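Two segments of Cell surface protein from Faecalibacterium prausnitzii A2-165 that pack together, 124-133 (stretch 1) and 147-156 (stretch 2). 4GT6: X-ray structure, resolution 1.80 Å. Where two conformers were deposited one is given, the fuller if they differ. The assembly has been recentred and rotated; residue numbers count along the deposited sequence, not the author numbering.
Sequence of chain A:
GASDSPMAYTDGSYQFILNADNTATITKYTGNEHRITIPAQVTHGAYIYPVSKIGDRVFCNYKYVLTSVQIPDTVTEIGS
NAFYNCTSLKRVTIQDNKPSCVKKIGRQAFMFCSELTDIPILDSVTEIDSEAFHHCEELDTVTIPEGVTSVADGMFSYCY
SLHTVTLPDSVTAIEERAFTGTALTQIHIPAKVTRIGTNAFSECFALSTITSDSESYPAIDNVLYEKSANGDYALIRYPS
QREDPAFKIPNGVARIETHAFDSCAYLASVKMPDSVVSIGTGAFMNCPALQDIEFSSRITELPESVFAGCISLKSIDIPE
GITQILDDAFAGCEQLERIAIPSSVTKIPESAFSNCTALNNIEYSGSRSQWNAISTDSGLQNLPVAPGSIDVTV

Stretch 1, residues 124-133: SVTEIDSEAF
Stretch 2 (147-156) GVTSVADGMF

At the centre of the contact lies Met155, a selenomethionine and the residue with the largest area covered by the other stretch. Its CA-to-CB bond points away from stretch 1, but chi angles of 178°, 170° and -55° (t, t, m) bring its tip back, so that CE lies 3.7 Å from Ile128 CG2 and 3.5 Å from Ile128 O. A long, unbranched chain can make this return. Ile128, in a short strand (phi/psi -133/122), points toward stretch 2 with rotamer m, t. Ala152 also points inward, and its small methyl lets the backbones approach: Ala152 CB is 3.5 Å from Ile128 O and 3.4 Å from Ser130 N.

At one end of this core, Val148 (t) sets CG2 3.9 Å from CG1 of Val125 (p), two compact branched side chains in contact. At the other, Phe133 and Phe156, both near chi1 -60° (m) with chi2 -78° and -74°, form an aromatic pair. Their planes are 14° from parallel and their centroids 5.8 Å apart, but the rings are slid so far that they barely overlap. Phe133 CB meets Phe156 CD1 at 3.7 Å, while Met155 CG lies at the edge of the Phe133 ring, 4.3 Å from Phe133 CD2.

The two stretches run side by side in the same direction, with CA atoms 4.6 Å apart for Thr126 and Val148, 4.8 Å for Ser130 and Ala152, 3.9 Å for Glu131 and Met155, and 5.2 Å for Phe133 and Phe156. Together they bury 639 Å². The backbones join around matching type II turns, Asp129–Ala132 and Ala152–Met155. Met155 N donates to Ala152 O at 3.2 Å; the equivalent bond from Ala132 N to Asp129 O is weak, at 3.4 Å. Glu131 N donates to Asp153 O from turn to turn, and Phe133 N, just past the first turn, donates to Met155 O, each at 2.9 Å. Glu131 CA makes a CA-H...O contact of 3.3 Å with Gly154 O. Glu131 (53/29) and Gly154 (60/20) both adopt positive phi. Glycine suits position 154 doubly, since an ideal CB would sit a tight 3.1 Å from Glu131 CG.

At the polar edge, serine's short hydroxyl can donate to a carboxylate: Ser130 OG (m) donates to Asp153 OD1 (p) at 2.6 Å. The CA-to-CB bond of Asp153 points sideways, but its end comes nearer stretch 1. Ser130 N donates to Asp129 OD1 at 2.9 Å. Near the Val148 end, a water accepts from Thr149 N (2.9 Å) and donates to Thr126 O (2.8 Å), bridging the backbones. Gly147 (117/-25) calls for glycine, because a CB would be jammed against the preceding carbonyl O.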

# COMPACT_ATOMS: atom_id res chain seq x y z
N SER A 124 16.98 -15.45 2.19
CA SER A 124 18.02 -15.03 3.15
C SER A 124 18.32 -13.51 3.08
O SER A 124 19.38 -13.06 3.51
CB SER A 124 19.30 -15.84 2.94
OG SER A 124 19.84 -15.59 1.65
N VAL A 125 17.36 -12.74 2.59
CA VAL A 125 17.47 -11.29 2.43
C VAL A 125 17.45 -10.59 3.81
O VAL A 125 16.80 -11.07 4.74
CB VAL A 125 16.35 -10.79 1.48
CG1 VAL A 125 14.98 -10.72 2.17
CG2 VAL A 125 16.72 -9.46 0.84
N THR A 126 18.21 -9.49 3.94
CA THR A 126 18.23 -8.70 5.18
C THR A 126 17.72 -7.30 4.87
O THR A 126 17.38 -6.57 5.79
CB THR A 126 19.60 -8.68 5.85
OG1 THR A 126 20.56 -8.12 4.96
CG2 THR A 126 20.02 -10.05 6.39
N GLU A 127 17.73 -6.88 3.58
CA GLU A 127 17.29 -5.53 3.19
C GLU A 127 16.53 -5.58 1.90
O GLU A 127 17.01 -6.16 0.93
CB GLU A 127 18.48 -4.56 3.00
CG GLU A 127 19.35 -4.30 4.22
CD GLU A 127 20.52 -3.40 3.88
OE1 GLU A 127 20.31 -2.17 3.80
OE2 GLU A 127 21.61 -3.93 3.60
N ILE A 128 15.35 -4.99 1.89
CA ILE A 128 14.51 -4.87 0.68
C ILE A 128 14.06 -3.42 0.63
O ILE A 128 13.40 -2.95 1.58
CB ILE A 128 13.32 -5.86 0.63
CG1 ILE A 128 13.68 -7.30 1.03
CG2 ILE A 128 12.71 -5.81 -0.76
CD1 ILE A 128 12.40 -8.22 1.32
N ASP A 129 14.37 -2.72 -0.46
CA ASP A 129 14.06 -1.30 -0.53
C ASP A 129 12.69 -1.03 -1.16
O ASP A 129 11.99 -1.95 -1.58
CB ASP A 129 15.16 -0.53 -1.27
CG ASP A 129 15.49 0.86 -0.71
OD1 ASP A 129 14.59 1.48 -0.02
OD2 ASP A 129 16.60 1.37 -1.01
N SER A 130 12.28 0.24 -1.16
CA SER A 130 10.96 0.72 -1.59
C SER A 130 10.46 0.11 -2.87
O SER A 130 11.22 0.01 -3.85
CB SER A 130 11.00 2.23 -1.79
OG SER A 130 11.54 2.82 -0.62
N GLU A 131 9.16 -0.29 -2.87
CA GLU A 131 8.40 -0.76 -4.03
C GLU A 131 9.07 -1.91 -4.79
O GLU A 131 8.83 -2.04 -6.00
CB GLU A 131 8.26 0.43 -5.00
CG GLU A 131 7.50 1.62 -4.43
CD GLU A 131 7.49 2.79 -5.40
OE1 GLU A 131 8.57 3.39 -5.64
OE2 GLU A 131 6.42 3.03 -5.99
N ALA A 132 9.86 -2.75 -4.11
CA ALA A 132 10.57 -3.83 -4.79
C ALA A 132 9.62 -4.81 -5.45
O ALA A 132 9.99 -5.39 -6.47
CB ALA A 132 11.46 -4.57 -3.80
N PHE A 133 8.37 -4.98 -4.93
CA PHE A 133 7.44 -5.93 -5.55
C PHE A 133 6.13 -5.25 -5.90
O PHE A 133 5.09 -5.91 -5.94
CB PHE A 133 7.22 -7.15 -4.62
CG PHE A 133 8.51 -7.94 -4.46
CD1 PHE A 133 8.95 -8.81 -5.47
CD2 PHE A 133 9.31 -7.77 -3.33
CE1 PHE A 133 10.15 -9.51 -5.33
CE2 PHE A 133 10.53 -8.47 -3.20
CZ PHE A 133 10.95 -9.30 -4.23
N GLY A 147 15.60 -10.87 10.31
CA GLY A 147 16.76 -10.08 9.91
C GLY A 147 16.34 -8.86 9.11
O GLY A 147 17.05 -7.84 9.12
N VAL A 148 15.17 -8.92 8.45
CA VAL A 148 14.59 -7.76 7.78
C VAL A 148 13.99 -6.85 8.87
O VAL A 148 13.20 -7.34 9.68
CB VAL A 148 13.56 -8.14 6.70
CG1 VAL A 148 12.87 -6.88 6.15
CG2 VAL A 148 14.23 -8.91 5.54
N THR A 149 14.38 -5.57 8.93
CA THR A 149 13.93 -4.70 10.04
C THR A 149 12.80 -3.75 9.67
O THR A 149 12.25 -3.08 10.55
CB THR A 149 15.11 -3.94 10.66
OG1 THR A 149 15.78 -3.19 9.63
CG2 THR A 149 16.11 -4.90 11.35
N SER A 150 12.42 -3.68 8.39
CA SER A 150 11.25 -2.90 8.01
C SER A 150 10.69 -3.35 6.69
O SER A 150 11.39 -3.95 5.88
CB SER A 150 11.54 -1.39 7.96
OG SER A 150 12.46 -1.07 6.94
N VAL A 151 9.41 -3.05 6.46
CA VAL A 151 8.79 -3.33 5.17
C VAL A 151 8.77 -1.97 4.51
O VAL A 151 8.02 -1.10 4.95
CB VAL A 151 7.39 -4.00 5.30
CG1 VAL A 151 6.77 -4.19 3.90
CG2 VAL A 151 7.50 -5.33 6.01
N ALA A 152 9.64 -1.76 3.51
CA ALA A 152 9.80 -0.44 2.88
C ALA A 152 8.52 0.01 2.15
O ALA A 152 7.65 -0.81 1.86
CB ALA A 152 11.00 -0.44 1.93
N ASP A 153 8.39 1.32 1.93
CA ASP A 153 7.17 1.91 1.36
C ASP A 153 6.79 1.29 0.02
O ASP A 153 7.66 1.02 -0.81
CB ASP A 153 7.30 3.43 1.22
CG ASP A 153 8.39 3.90 0.29
OD1 ASP A 153 9.57 3.92 0.73
OD2 ASP A 153 8.09 4.20 -0.87
N GLY A 154 5.50 1.01 -0.13
CA GLY A 154 4.91 0.46 -1.34
C GLY A 154 5.45 -0.88 -1.78
O GLY A 154 5.29 -1.25 -2.94
N MSE A 155 6.09 -1.62 -0.85
CA MSE A 155 6.75 -2.89 -1.21
C MSE A 155 5.82 -3.85 -1.94
O MSE A 155 6.27 -4.42 -2.95
CB MSE A 155 7.38 -3.59 -0.01
CG MSE A 155 8.02 -4.96 -0.38
SE MSE A 155 9.06 -5.67 1.06
CE MSE A 155 10.12 -4.13 1.22
N PHE A 156 4.58 -4.04 -1.49
CA PHE A 156 3.67 -4.95 -2.16
C PHE A 156 2.42 -4.24 -2.62
O PHE A 156 1.39 -4.91 -2.78
CB PHE A 156 3.27 -6.13 -1.25
CG PHE A 156 4.45 -6.96 -0.79
CD1 PHE A 156 5.08 -7.84 -1.67
CD2 PHE A 156 4.92 -6.88 0.51
CE1 PHE A 156 6.19 -8.60 -1.25
CE2 PHE A 156 6.01 -7.67 0.94
CZ PHE A 156 6.64 -8.50 0.05
O HOH W 1 15.85 -4.47 6.71
O HOH W 2 14.53 -3.68 4.45